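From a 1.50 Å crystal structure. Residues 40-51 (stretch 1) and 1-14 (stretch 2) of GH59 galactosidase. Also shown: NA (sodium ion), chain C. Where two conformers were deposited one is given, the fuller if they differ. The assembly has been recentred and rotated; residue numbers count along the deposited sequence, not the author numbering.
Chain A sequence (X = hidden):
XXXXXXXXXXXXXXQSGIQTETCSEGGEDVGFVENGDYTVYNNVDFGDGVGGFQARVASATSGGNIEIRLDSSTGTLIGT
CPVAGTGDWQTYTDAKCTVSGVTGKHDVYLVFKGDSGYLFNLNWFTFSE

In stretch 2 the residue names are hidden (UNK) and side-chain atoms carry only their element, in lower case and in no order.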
# COMPACT_ATOMS: atom_id res chain seq x y z
N VAL A 40 -2.09 -4.56 -6.96
CA VAL A 40 -1.08 -4.30 -8.01
C VAL A 40 -1.45 -3.01 -8.76
O VAL A 40 -2.63 -2.82 -9.11
CB VAL A 40 -1.05 -5.43 -9.07
CG1 VAL A 40 0.20 -5.21 -10.00
CG2 VAL A 40 -1.14 -6.83 -8.46
N TYR A 41 -0.47 -2.14 -9.02
CA TYR A 41 -0.66 -0.92 -9.75
C TYR A 41 0.31 -0.91 -10.96
O TYR A 41 1.45 -0.83 -10.76
CB TYR A 41 -0.45 0.30 -8.79
CG TYR A 41 -1.30 0.13 -7.55
CD1 TYR A 41 -0.89 -0.65 -6.50
CD2 TYR A 41 -2.56 0.67 -7.50
CE1 TYR A 41 -1.70 -0.87 -5.44
CE2 TYR A 41 -3.35 0.49 -6.43
CZ TYR A 41 -2.96 -0.32 -5.41
OH TYR A 41 -3.80 -0.53 -4.34
N ASN A 42 -0.23 -1.05 -12.17
CA ASN A 42 0.63 -1.24 -13.33
C ASN A 42 1.28 0.06 -13.79
O ASN A 42 0.71 1.15 -13.69
CB ASN A 42 -0.14 -1.82 -14.51
CG ASN A 42 -0.57 -3.27 -14.29
OD1 ASN A 42 -0.25 -3.89 -13.29
ND2 ASN A 42 -1.33 -3.81 -15.25
N ASN A 43 2.47 -0.11 -14.38
CA ASN A 43 3.09 0.98 -15.13
C ASN A 43 3.27 2.24 -14.30
O ASN A 43 2.88 3.35 -14.72
CB ASN A 43 2.25 1.32 -16.36
CG ASN A 43 2.05 0.14 -17.27
OD1 ASN A 43 2.92 -0.74 -17.34
ND2 ASN A 43 0.89 0.09 -17.96
N VAL A 44 3.83 2.07 -13.12
CA VAL A 44 4.17 3.21 -12.29
C VAL A 44 5.58 3.70 -12.68
O VAL A 44 6.53 2.91 -12.75
CB VAL A 44 4.16 2.84 -10.80
CG1 VAL A 44 4.59 4.01 -9.97
CG2 VAL A 44 2.74 2.36 -10.34
N ASP A 45 5.67 5.01 -12.92
CA ASP A 45 6.94 5.60 -13.37
C ASP A 45 7.64 6.24 -12.18
O ASP A 45 7.14 7.21 -11.61
CB ASP A 45 6.67 6.65 -14.46
CG ASP A 45 7.93 7.20 -15.11
OD1 ASP A 45 9.07 6.83 -14.72
OD2 ASP A 45 7.75 8.00 -16.05
N PHE A 46 8.78 5.66 -11.79
CA PHE A 46 9.57 6.17 -10.70
C PHE A 46 10.56 7.25 -11.10
O PHE A 46 11.19 7.86 -10.22
CB PHE A 46 10.38 5.03 -10.07
CG PHE A 46 9.53 4.12 -9.25
CD1 PHE A 46 9.32 4.41 -7.89
CD2 PHE A 46 8.82 3.06 -9.87
CE1 PHE A 46 8.47 3.57 -7.12
CE2 PHE A 46 8.00 2.24 -9.14
CZ PHE A 46 7.82 2.48 -7.76
N GLY A 47 10.73 7.47 -12.40
CA GLY A 47 11.79 8.37 -12.90
C GLY A 47 13.12 8.01 -12.24
O GLY A 47 13.48 6.82 -12.11
N ASP A 48 13.82 9.03 -11.76
CA ASP A 48 15.07 8.83 -11.02
C ASP A 48 15.04 9.80 -9.85
O ASP A 48 15.20 11.02 -10.05
CB ASP A 48 16.27 9.09 -11.95
CG ASP A 48 17.56 9.43 -11.21
OD1 ASP A 48 18.15 10.50 -11.55
OD2 ASP A 48 17.99 8.64 -10.32
N GLY A 49 14.79 9.30 -8.65
CA GLY A 49 14.71 10.20 -7.48
C GLY A 49 14.00 9.67 -6.25
O GLY A 49 13.99 10.38 -5.23
N VAL A 50 13.43 8.45 -6.31
CA VAL A 50 12.56 7.95 -5.21
C VAL A 50 13.32 7.80 -3.90
O VAL A 50 14.46 7.30 -3.90
CB VAL A 50 11.83 6.61 -5.56
CG1 VAL A 50 12.81 5.39 -5.52
CG2 VAL A 50 10.64 6.39 -4.60
N GLY A 51 12.72 8.24 -2.79
CA GLY A 51 13.33 8.04 -1.48
C GLY A 51 12.38 7.51 -0.38
O GLY A 51 12.82 7.03 0.65
N UNK A 1 1.39 5.91 -14.82
CA UNK A 1 1.06 6.81 -13.70
C UNK A 1 2.32 7.13 -12.92
O UNK A 1 3.22 6.30 -12.80
c UNK A 1 0.36 4.86 -12.11
c UNK A 1 0.01 6.20 -12.77
o UNK A 1 -1.68 4.80 -10.83
c UNK A 1 -0.87 4.16 -11.52
n UNK A 1 -1.01 2.85 -11.80
N UNK A 2 2.39 8.34 -12.41
CA UNK A 2 3.58 8.79 -11.72
C UNK A 2 3.65 8.17 -10.32
O UNK A 2 2.63 8.15 -9.60
o UNK A 2 4.64 10.73 -10.80
c UNK A 2 3.53 10.30 -11.55
N UNK A 3 4.84 7.71 -9.92
CA UNK A 3 5.01 7.24 -8.53
C UNK A 3 4.71 8.34 -7.49
O UNK A 3 4.36 8.04 -6.32
c UNK A 3 6.44 6.68 -8.31
N UNK A 4 4.84 9.59 -7.94
CA UNK A 4 4.77 10.76 -7.07
C UNK A 4 3.37 11.36 -6.95
O UNK A 4 3.17 12.30 -6.19
o UNK A 4 10.72 8.84 -7.70
c UNK A 4 8.88 9.95 -8.89
c UNK A 4 7.16 11.09 -7.58
c UNK A 4 5.85 11.80 -7.49
c UNK A 4 7.69 10.70 -8.82
c UNK A 4 9.00 9.92 -6.50
c UNK A 4 7.81 10.66 -6.42
c UNK A 4 9.54 9.58 -7.72
N UNK A 5 2.42 10.79 -7.71
CA UNK A 5 1.03 11.15 -7.64
C UNK A 5 0.37 10.45 -6.44
O UNK A 5 0.89 9.50 -5.85
c UNK A 5 0.29 10.74 -8.94
o UNK A 5 0.30 9.33 -9.17
N UNK A 6 -0.80 10.95 -6.08
CA UNK A 6 -1.63 10.26 -5.13
C UNK A 6 -2.34 9.12 -5.85
O UNK A 6 -3.14 9.35 -6.79
c UNK A 6 -6.21 11.73 -1.38
n UNK A 6 -7.37 11.26 -0.95
c UNK A 6 -4.43 11.66 -3.06
n UNK A 6 -5.56 12.71 -0.72
n UNK A 6 -5.69 11.22 -2.48
c UNK A 6 -3.67 10.56 -3.67
c UNK A 6 -2.64 11.22 -4.54
N UNK A 7 -2.04 7.89 -5.43
CA UNK A 7 -2.62 6.72 -6.08
C UNK A 7 -3.68 6.14 -5.14
O UNK A 7 -3.37 5.72 -4.01
c UNK A 7 -0.47 6.31 -7.33
c UNK A 7 -1.53 5.69 -6.40
c UNK A 7 -2.12 4.39 -6.96
c UNK A 7 0.79 5.42 -7.49
N UNK A 8 -4.94 6.19 -5.58
CA UNK A 8 -6.00 5.69 -4.71
C UNK A 8 -5.89 4.16 -4.66
O UNK A 8 -5.72 3.50 -5.70
c UNK A 8 -7.66 8.12 -3.72
c UNK A 8 -7.54 7.58 -5.18
c UNK A 8 -7.35 6.08 -5.26
o UNK A 8 -7.54 9.36 -3.51
o UNK A 8 -7.93 7.36 -2.78
N UNK A 9 -6.05 3.58 -3.47
CA UNK A 9 -5.77 2.16 -3.33
C UNK A 9 -6.72 1.34 -4.23
O UNK A 9 -6.33 0.24 -4.72
c UNK A 9 -5.94 1.72 -1.87
N UNK A 10 -7.95 1.84 -4.37
CA UNK A 10 -8.98 1.07 -5.13
C UNK A 10 -8.78 1.11 -6.66
O UNK A 10 -9.54 0.45 -7.42
c UNK A 10 -10.70 2.96 -5.36
o UNK A 10 -9.49 3.91 -3.49
c UNK A 10 -10.23 4.11 -4.50
c UNK A 10 -10.40 1.58 -4.83
o UNK A 10 -10.67 5.25 -4.84
N UNK A 11 -7.78 1.88 -7.09
CA UNK A 11 -7.47 2.04 -8.53
C UNK A 11 -6.51 0.94 -9.03
O UNK A 11 -5.93 1.07 -10.12
o UNK A 11 -5.53 3.51 -8.46
c UNK A 11 -6.90 3.43 -8.80
N UNK A 12 -6.38 -0.16 -8.26
CA UNK A 12 -5.48 -1.26 -8.66
C UNK A 12 -5.82 -1.83 -10.04
O UNK A 12 -6.98 -1.84 -10.47
c UNK A 12 -7.55 -2.52 -6.19
c UNK A 12 -5.48 -2.38 -7.62
c UNK A 12 -8.80 -4.27 -7.98
o UNK A 12 -10.72 -4.31 -6.52
c UNK A 12 -6.87 -2.90 -7.34
c UNK A 12 -7.52 -3.80 -8.25
c UNK A 12 -8.85 -2.99 -5.93
c UNK A 12 -9.44 -3.86 -6.81
N UNK A 13 -4.78 -2.31 -10.71
CA UNK A 13 -4.90 -3.08 -11.95
C UNK A 13 -5.33 -4.53 -11.72
O UNK A 13 -5.97 -5.16 -12.57
o UNK A 13 -3.10 -1.72 -12.85
c UNK A 13 -3.54 -3.07 -12.70
N UNK A 14 -4.93 -5.06 -10.56
CA UNK A 14 -5.16 -6.45 -10.19
C UNK A 14 -5.09 -6.57 -8.66
O UNK A 14 -4.43 -5.75 -8.01
c UNK A 14 -4.07 -7.33 -10.84
o UNK A 14 -3.19 -9.51 -10.37
c UNK A 14 -4.20 -8.81 -10.50
n UNK A 14 -5.44 -9.28 -10.35
NA NA C . -9.11 5.59 -1.61
O HOH W 1 -10.87 6.87 -2.80

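Position 1 carries three carbons, the third bearing one oxygen and one nitrogen: an amide on a two-carbon arm, hence Gln1. Its NE2 donates to Asn42 O (3.1 Å, 166°), its backbone N to Asn43 O (3.0 Å), and its O accepts from Asp45 N (2.8 Å).

Position 2 has one carbon and one oxygen, with CB pointing away from stretch 1; without a second branch it is Ser2. Position 3 has a lone carbon, so Ala3. This CB lies 3.6 Å from Val44 CG1 and over one face of the Phe46 ring, 4.0 Å from the centroid and 24° off the normal, while Ala3 N donates to Asp45 O (2.9 Å).

At position 4, one carbon leads to a six-carbon ring bearing an oxygen, which identifies Tyr4. Its OH donates to Phe46 O (2.7 Å); Val50 N is 3.1 Å from that OH, but the angle is too poor for a hydrogen bond.

Position 5, one carbon and one oxygen out of reach of stretch 1, is Ser5; its OG donates to Ser2 O (2.6 Å), reinforcing the type I turn from Ser2 to Ser5. Position 6 has three carbons, a nitrogen, then a carbon with two nitrogens, a guanidinium: Arg6, also out of reach.

Position 7 has four carbons forked at the first, one arm two carbons long: Ile7, whose CG2 packs 3.8 Å from Tyr41 CD2. Position 8 shows three carbons ending in two oxygens and points away; it is Glu8. Its OE1 binds the sodium ion NA (2.4 Å), and Arg6 NE forms a salt bridge to Glu8 OE2 (2.8 Å). Position 9 has a single carbon, Ala9, whose backbone O accepts from Tyr41 OH (2.7 Å). Position 10, again three carbons ending in two oxygens and pointing away, is Glu10, whose OE1 also binds NA (2.6 Å).

Position 11, one carbon and one oxygen, is Ser11; its OG donates to Glu8 O (2.8 Å). Position 12 has a hydroxylated six-carbon ring, so Tyr12; its CB touches Tyr41 CE2 (3.8 Å), but the ring leads away. Position 13, again one carbon and one oxygen, points toward stretch 1: Ser13, whose OG accepts from Asn42 N (3.0 Å). Position 14 has two carbons, CB lying 3.8 Å from Val40 CG2 and the second bearing oxygen and nitrogen, hence Asn14.

The contact buries 803 Å²; five of its nine hydrogen bonds join backbone to backbone, and each of the other four pairs a side chain with a backbone atom. Val40 N donates to Asn14 O (2.8 Å) in an antiparallel pair, Asp45 and Ser2 form a single bridge, and the Tyr41 side chain, whose CB starts sideways to stretch 2, brings its OH to Ala9 O at 2.7 Å.

Stretch 2, residues 1-14: QSAYSRIEAESYSN
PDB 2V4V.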